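PDB 3NZR: 2-dehydro-3-deoxyphosphogluconate aldolase from Vibrio fischeri, which is an aldolase-family protein of the TIM-barrel clan and is built around a core of parallel strands alternating with helices. Local coordinates for residues A[99-104]-A[154-159]; A[116-121]-A[162-167]; A[125-130]-A[143-148]. All blocks are in the same frame, centred on the assembly; numbering follows the deposited sequence.

Overall arrangement
The three contacts lie on two neighbouring strand-and-helix units of the core and on the excursion between them. Contact 2 joins neighbouring core strands 114-119 and 160-163. Contact 1 lies at the start of the same two strands, its centre about 15 Å away, and pairs the helix preceding one with the turn preceding the other; Val101 packs on Asn116 and Gly117. Contact 3, about 11 Å from contact 2 between centres, is a two-stranded antiparallel excursion within the connection, tied back by a probable hydrogen bond from Lys129 N to Ser120 O (2.9 Å). Contacts 1 and 3 share helix 146-155 without touching, and both reach the second subunit.

Contact 1 (A[99-104]-A[154-159]); sequences TGVATS and KDMGGS
The carbonyl oxygen of Met156 is pressed into the first turn of helix 101-108, where Ala102 and Val101 close round it. Ala102 CA lies 3.1 Å from Met156 O, a CA-H...O contact bent to 134° at the hydrogen, while the Ala102 methyl also leans on this oxygen. No conventional hydrogen bond joins the segments, and the rest is van der Waals contact of side chains with side chains and backbone. Val101 turns CG1 anti to its backbone N (chi1 176°), which carries this methyl to within 3.5 Å of Gly158 CA, a close fit against a residue without a side chain. Met156, a selenomethionine, doubles back at chi3 (-33°), bringing its CE to 4.1 Å from Val101 CB. Gly157 has positive phi as the C-prime residue of a Schellman motif ending helix 146-155, and Gly157 N bonds to Lys154 O (3.0 Å). Beyond it the chain turns toward strand 160-163, and Gly157 O accepts a bond from Arg105 NE. Ala102 packs on Ala102 of the second subunit, and the Asp155 carboxylate bonds Leu135 N and Ser136 OG of that subunit. Helix 101-108 thus meets the helix-to-strand turn beside strand 114-119, where Val101 rests on Val115.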
# COMPACT_ATOMS: atom_id res chain seq x y z
N THR A 99 -1.88 0.09 5.45
CA THR A 99 -2.20 -0.75 4.33
C THR A 99 -3.39 -0.31 3.48
O THR A 99 -3.79 -1.01 2.57
CB THR A 99 -2.53 -2.20 4.90
OG1 THR A 99 -3.45 -2.07 5.99
CG2 THR A 99 -1.24 -2.93 5.53
N GLY A 100 -4.06 0.75 3.86
CA GLY A 100 -5.23 1.22 3.17
C GLY A 100 -4.97 2.55 2.45
O GLY A 100 -5.84 2.99 1.71
N VAL A 101 -3.80 3.19 2.64
CA VAL A 101 -3.50 4.46 1.99
C VAL A 101 -3.63 4.44 0.47
O VAL A 101 -4.37 5.28 -0.14
CB VAL A 101 -2.10 4.91 2.41
CG1 VAL A 101 -1.69 6.21 1.67
CG2 VAL A 101 -2.12 5.11 3.94
N ALA A 102 -3.01 3.43 -0.17
CA ALA A 102 -2.98 3.36 -1.59
C ALA A 102 -4.36 3.08 -2.14
O ALA A 102 -4.73 3.61 -3.19
CB ALA A 102 -1.91 2.24 -2.09
N THR A 103 -5.09 2.16 -1.49
CA THR A 103 -6.41 1.87 -1.93
C THR A 103 -7.33 3.09 -1.91
O THR A 103 -8.08 3.33 -2.85
CB THR A 103 -7.05 0.83 -1.03
OG1 THR A 103 -6.23 -0.35 -0.96
CG2 THR A 103 -8.46 0.47 -1.57
N SER A 104 -7.31 3.83 -0.83
CA SER A 104 -8.08 5.05 -0.74
C SER A 104 -7.69 6.09 -1.81
O SER A 104 -8.51 6.70 -2.36
CB SER A 104 -7.98 5.64 0.64
OG SER A 104 -8.76 4.95 1.55
N LYS A 154 4.59 8.13 0.89
CA LYS A 154 4.59 8.87 -0.36
C LYS A 154 4.42 7.98 -1.55
O LYS A 154 3.61 8.30 -2.42
CB LYS A 154 5.86 9.66 -0.60
CG LYS A 154 6.05 10.86 0.33
CD LYS A 154 7.38 11.48 -0.04
CE LYS A 154 7.67 12.70 0.73
NZ LYS A 154 8.96 13.28 0.28
N ASP A 155 5.22 6.89 -1.59
CA ASP A 155 5.08 5.89 -2.66
C ASP A 155 3.70 5.36 -2.81
O ASP A 155 3.32 4.93 -3.92
CB ASP A 155 6.02 4.68 -2.46
CG ASP A 155 7.55 5.03 -2.60
OD1 ASP A 155 7.90 6.10 -3.21
OD2 ASP A 155 8.38 4.16 -2.16
N MSE A 156 2.92 5.32 -1.71
CA MSE A 156 1.58 4.78 -1.73
C MSE A 156 0.47 5.85 -1.97
O MSE A 156 -0.71 5.52 -1.87
CB MSE A 156 1.35 4.02 -0.45
CG MSE A 156 2.23 2.79 -0.43
SE MSE A 156 1.91 1.58 1.06
CE MSE A 156 1.44 2.90 2.34
N GLY A 157 0.86 7.09 -2.30
CA GLY A 157 -0.08 8.14 -2.63
C GLY A 157 -0.58 8.88 -1.43
O GLY A 157 -1.51 9.65 -1.53
N GLY A 158 0.05 8.68 -0.26
CA GLY A 158 -0.33 9.41 0.97
C GLY A 158 0.10 10.86 1.00
O GLY A 158 1.01 11.25 0.30
N SER A 159 -0.61 11.65 1.79
CA SER A 159 -0.36 13.06 2.03
C SER A 159 0.33 13.38 3.34
O SER A 159 1.00 14.37 3.45
CB SER A 159 -1.70 13.73 2.11
OG SER A 159 -2.49 13.32 1.03

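Contact 2 (A[116-121]-A[162-167]); sequences NGLISP and KYFPMG
Ser120 and Phe164 make the shortest bond here, Ser120 OG donating to Phe164 O over 2.6 Å. With OG anti to the carbonyl carbon of its own residue (chi1 -56°), the hydroxyl comes at the acceptor nearly along the C=O axis. The backbones alongside pair in parallel register, Leu118 with Lys162 and Ile119 with Tyr163. Gly117 O takes the Lys162 N-H, Ile119 N donates to Lys162 O, and Ile119 O accepts from Phe164 N at 3.1 Å (N-H...O 168°).

Side chains extend the pairing on both faces. On the face of Leu118 and Lys162, Leu118 CD1 presses on Phe164 CB at 3.5 Å, and the extended lysine passes its CD across the Asn116 amide, 3.8 Å from Asn116 ND2. Tyr163 points to the face it shares with Ile119, and Pro121, just past the strand, lays CD over one face of its ring, with Pro121 CG 3.6 Å from Tyr163 CZ. Beyond the strand, Phe164 leads through a cis peptide bond into Pro165, whose CB sits over the centre of the Phe164 ring.

A second shell orients the polar ends. Asn95 OD1 takes both Asn116 ND2 and Lys162 NZ, Glu190 OE1 adds a carboxylate to Asn116 ND2 alone, and Asn116 OD1 accepts from Gln96 N. Helix 172-184 packs on Tyr163 through Glu174 and Val178.

The chemistry implies a divided role: main-chain bonds set the register, the hydroxyl continues the pairing past the last bridge by gripping Phe164 O, and the common partner Asn95 probably steadies Asn116 and Lys162 relative to each other.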
# COMPACT_ATOMS: atom_id res chain seq x y z
N ASN A 116 -4.33 10.34 4.99
CA ASN A 116 -3.33 10.08 6.04
C ASN A 116 -3.00 8.62 6.21
O ASN A 116 -3.69 7.76 5.65
CB ASN A 116 -3.69 10.82 7.31
CG ASN A 116 -4.75 10.16 8.12
OD1 ASN A 116 -4.94 8.91 8.10
ND2 ASN A 116 -5.43 10.96 8.92
N GLY A 117 -1.90 8.31 6.84
CA GLY A 117 -1.54 6.91 7.13
C GLY A 117 -1.09 6.73 8.58
O GLY A 117 -0.17 7.42 9.06
N LEU A 118 -1.69 5.78 9.27
CA LEU A 118 -1.48 5.57 10.71
C LEU A 118 -0.23 4.84 10.97
O LEU A 118 0.04 3.76 10.43
CB LEU A 118 -2.60 4.77 11.27
CG LEU A 118 -2.54 4.35 12.75
CD1 LEU A 118 -2.62 5.54 13.53
CD2 LEU A 118 -3.73 3.47 13.04
N ILE A 119 0.67 5.51 11.69
CA ILE A 119 1.86 4.83 12.16
C ILE A 119 1.98 5.21 13.65
O ILE A 119 1.41 6.19 14.12
CB ILE A 119 3.07 5.21 11.36
CG1 ILE A 119 3.45 6.65 11.62
CG2 ILE A 119 2.89 4.91 9.83
CD1 ILE A 119 4.63 6.98 10.73
N SER A 120 2.65 4.36 14.42
CA SER A 120 2.59 4.47 15.84
C SER A 120 3.92 4.49 16.55
O SER A 120 4.90 3.91 16.06
CB SER A 120 1.80 3.31 16.35
OG SER A 120 0.46 3.26 15.72
N PRO A 121 3.92 4.99 17.79
CA PRO A 121 5.17 5.08 18.54
C PRO A 121 5.57 3.69 18.93
O PRO A 121 4.73 2.76 18.89
CB PRO A 121 4.79 5.86 19.80
CG PRO A 121 3.60 6.59 19.49
CD PRO A 121 2.84 5.76 18.43
N LYS A 162 -0.31 10.11 10.18
CA LYS A 162 -1.13 10.23 11.39
C LYS A 162 -0.42 9.43 12.50
O LYS A 162 -0.27 8.21 12.42
CB LYS A 162 -2.50 9.65 11.20
CG LYS A 162 -3.40 9.60 12.45
CD LYS A 162 -4.70 8.97 12.04
CE LYS A 162 -5.80 9.16 13.05
NZ LYS A 162 -6.99 8.39 12.52
N TYR A 163 0.06 10.16 13.48
CA TYR A 163 0.87 9.62 14.51
C TYR A 163 -0.04 9.37 15.68
O TYR A 163 -0.60 10.30 16.27
CB TYR A 163 1.93 10.64 14.90
CG TYR A 163 3.01 10.05 15.71
CD1 TYR A 163 3.73 8.95 15.23
CD2 TYR A 163 3.33 10.56 16.95
CE1 TYR A 163 4.73 8.35 15.98
CE2 TYR A 163 4.36 9.99 17.69
CZ TYR A 163 5.05 8.89 17.19
OH TYR A 163 6.09 8.30 17.88
N PHE A 164 -0.25 8.10 15.96
CA PHE A 164 -1.23 7.71 16.98
C PHE A 164 -0.85 6.34 17.51
O PHE A 164 -0.42 5.47 16.70
CB PHE A 164 -2.60 7.63 16.33
CG PHE A 164 -3.68 7.10 17.20
CD1 PHE A 164 -4.47 7.97 17.98
CD2 PHE A 164 -3.97 5.74 17.20
CE1 PHE A 164 -5.48 7.45 18.78
CE2 PHE A 164 -4.99 5.23 17.99
CZ PHE A 164 -5.75 6.06 18.77
N PRO A 165 -1.09 6.11 18.81
CA PRO A 165 -1.54 7.06 19.84
C PRO A 165 -0.41 7.85 20.50
O PRO A 165 0.55 7.27 20.97
CB PRO A 165 -2.21 6.16 20.89
CG PRO A 165 -1.48 4.89 20.82
CD PRO A 165 -1.09 4.72 19.32
N MSE A 166 -0.58 9.16 20.59
CA MSE A 166 0.50 9.99 21.07
C MSE A 166 0.56 10.08 22.59
O MSE A 166 1.59 10.42 23.15
CB MSE A 166 0.34 11.35 20.48
CG MSE A 166 1.55 12.16 20.42
SE MSE A 166 1.19 13.60 19.08
CE MSE A 166 0.03 14.69 20.19
N GLY A 167 -0.55 9.76 23.23
CA GLY A 167 -0.71 10.00 24.66
C GLY A 167 -0.33 11.40 25.07
O GLY A 167 0.32 11.56 26.12

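Contact 3 (A[125-130]-A[143-148]); sequences VGMVKI and IVPVET
Ile143 pushes its CG2 methyl against the crook of Met127, a selenomethionine folded at chi2 (-67°) and chi3 (-73°). Ile143 CG2 touches both Met127 CB, at 3.6 Å, and Met127 CE at the open side of the bend, and the two side chains cross at about a right angle. Between CB and CE in the chain, Met127 SE rests on Pro145 CA.

A second bump and hollow occupies the face of Val128 and Val144. There Val144 opens its two methyls as a fork, and the tip of Ile130 drops between them, Ile130 CD1 lying 3.8 Å from Val144 CG1 and only slightly farther from Val144 CG2. Val128 CG2 settles beside Val144 CG2, while Val128 CG1 bears on the shoulder of Val146, 4.0 Å from Val146 CB. Ala149 of helix 146-155 touches Val128, Val144 and Ile130, and Ile119 of strand 114-119 adds to the cover over Val128 and Ile130.

The frame beneath is a two-stranded antiparallel ribbon with a long connection, inserted between core strand 114-119 and helix 146-155 of the barrel-type fold. Val128 and Val144 form its hydrogen-bonded pair: Val128 N reaches Val144 O at 2.8 Å, and Val144 N answers to Val128 O.

Where the ribbon passes into the helix, Pro145 takes the N-cap position and Gly126 O meets the first turn. Val146 N donates to Gly126 O at 3.0 Å from above the carbonyl plane. A water donates to Gly126 O and to Glu147 OE1, bridging them at 2.6 Å from its oxygen to each. Val144 packs on Val144 of the second subunit, and Ile130 on Met152 of that subunit.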
# COMPACT_ATOMS: atom_id res chain seq x y z
N VAL A 125 12.96 6.29 19.77
CA VAL A 125 13.05 7.48 18.94
C VAL A 125 13.57 7.09 17.56
O VAL A 125 14.54 6.38 17.43
CB VAL A 125 13.99 8.55 19.53
CG1 VAL A 125 14.12 9.78 18.57
CG2 VAL A 125 13.56 8.97 20.98
N GLY A 126 12.82 7.48 16.53
CA GLY A 126 13.19 7.21 15.12
C GLY A 126 12.66 5.93 14.54
O GLY A 126 12.85 5.70 13.35
N MSE A 127 12.05 5.08 15.35
CA MSE A 127 11.44 3.89 14.84
C MSE A 127 9.93 3.94 15.01
O MSE A 127 9.42 4.38 16.07
CB MSE A 127 11.97 2.65 15.56
CG MSE A 127 13.48 2.48 15.50
SE MSE A 127 14.13 2.11 13.66
CE MSE A 127 13.57 0.22 13.37
N VAL A 128 9.22 3.46 13.99
CA VAL A 128 7.76 3.51 14.00
C VAL A 128 7.13 2.21 13.59
O VAL A 128 7.71 1.46 12.78
CB VAL A 128 7.18 4.64 13.11
CG1 VAL A 128 7.56 6.07 13.62
CG2 VAL A 128 7.54 4.42 11.65
N LYS A 129 5.95 1.93 14.14
CA LYS A 129 5.20 0.70 13.85
C LYS A 129 4.25 0.96 12.65
O LYS A 129 3.46 1.90 12.70
CB LYS A 129 4.43 0.17 15.05
CG LYS A 129 3.45 -0.97 14.76
CD LYS A 129 2.59 -1.38 15.94
CE LYS A 129 1.39 -2.35 15.51
NZ LYS A 129 0.73 -2.89 16.72
N ILE A 130 4.33 0.13 11.63
CA ILE A 130 3.51 0.36 10.41
C ILE A 130 2.53 -0.79 10.11
O ILE A 130 1.78 -0.76 9.05
CB ILE A 130 4.37 0.61 9.16
CG1 ILE A 130 5.32 -0.57 8.92
CG2 ILE A 130 5.22 1.92 9.32
CD1 ILE A 130 6.03 -0.52 7.59
N ILE A 143 8.43 -2.77 12.57
CA ILE A 143 8.96 -1.53 13.14
C ILE A 143 10.07 -1.06 12.22
O ILE A 143 11.01 -1.83 11.90
CB ILE A 143 9.51 -1.76 14.61
CG1 ILE A 143 8.33 -2.03 15.55
CG2 ILE A 143 10.32 -0.54 15.15
CD1 ILE A 143 8.62 -2.85 16.76
N VAL A 144 9.96 0.16 11.74
CA VAL A 144 10.84 0.61 10.69
C VAL A 144 11.28 2.04 10.92
O VAL A 144 10.69 2.80 11.72
CB VAL A 144 10.10 0.54 9.32
CG1 VAL A 144 9.55 -0.82 9.10
CG2 VAL A 144 8.99 1.62 9.31
N PRO A 145 12.30 2.45 10.17
CA PRO A 145 12.78 3.79 10.36
C PRO A 145 11.72 4.81 9.92
O PRO A 145 11.05 4.60 8.89
CB PRO A 145 14.00 3.84 9.42
CG PRO A 145 14.44 2.52 9.29
CD PRO A 145 13.19 1.68 9.27
N VAL A 146 11.55 5.89 10.69
CA VAL A 146 10.50 6.86 10.38
C VAL A 146 10.70 7.44 8.96
O VAL A 146 9.72 7.63 8.18
CB VAL A 146 10.35 7.98 11.50
CG1 VAL A 146 11.53 8.84 11.61
CG2 VAL A 146 9.08 8.85 11.19
N GLU A 147 11.96 7.68 8.60
CA GLU A 147 12.24 8.16 7.25
C GLU A 147 11.68 7.24 6.19
O GLU A 147 11.12 7.71 5.18
CB GLU A 147 13.76 8.36 7.05
CG GLU A 147 14.41 9.39 8.07
CD GLU A 147 14.89 8.78 9.45
OE1 GLU A 147 14.56 7.60 9.80
OE2 GLU A 147 15.62 9.52 10.21
N THR A 148 11.81 5.93 6.39
CA THR A 148 11.39 5.00 5.35
C THR A 148 9.91 4.85 5.36
O THR A 148 9.26 4.66 4.35
CB THR A 148 12.05 3.71 5.59
OG1 THR A 148 13.44 3.99 5.69
CG2 THR A 148 11.84 2.72 4.52
O HOH W 1 15.03 6.55 12.15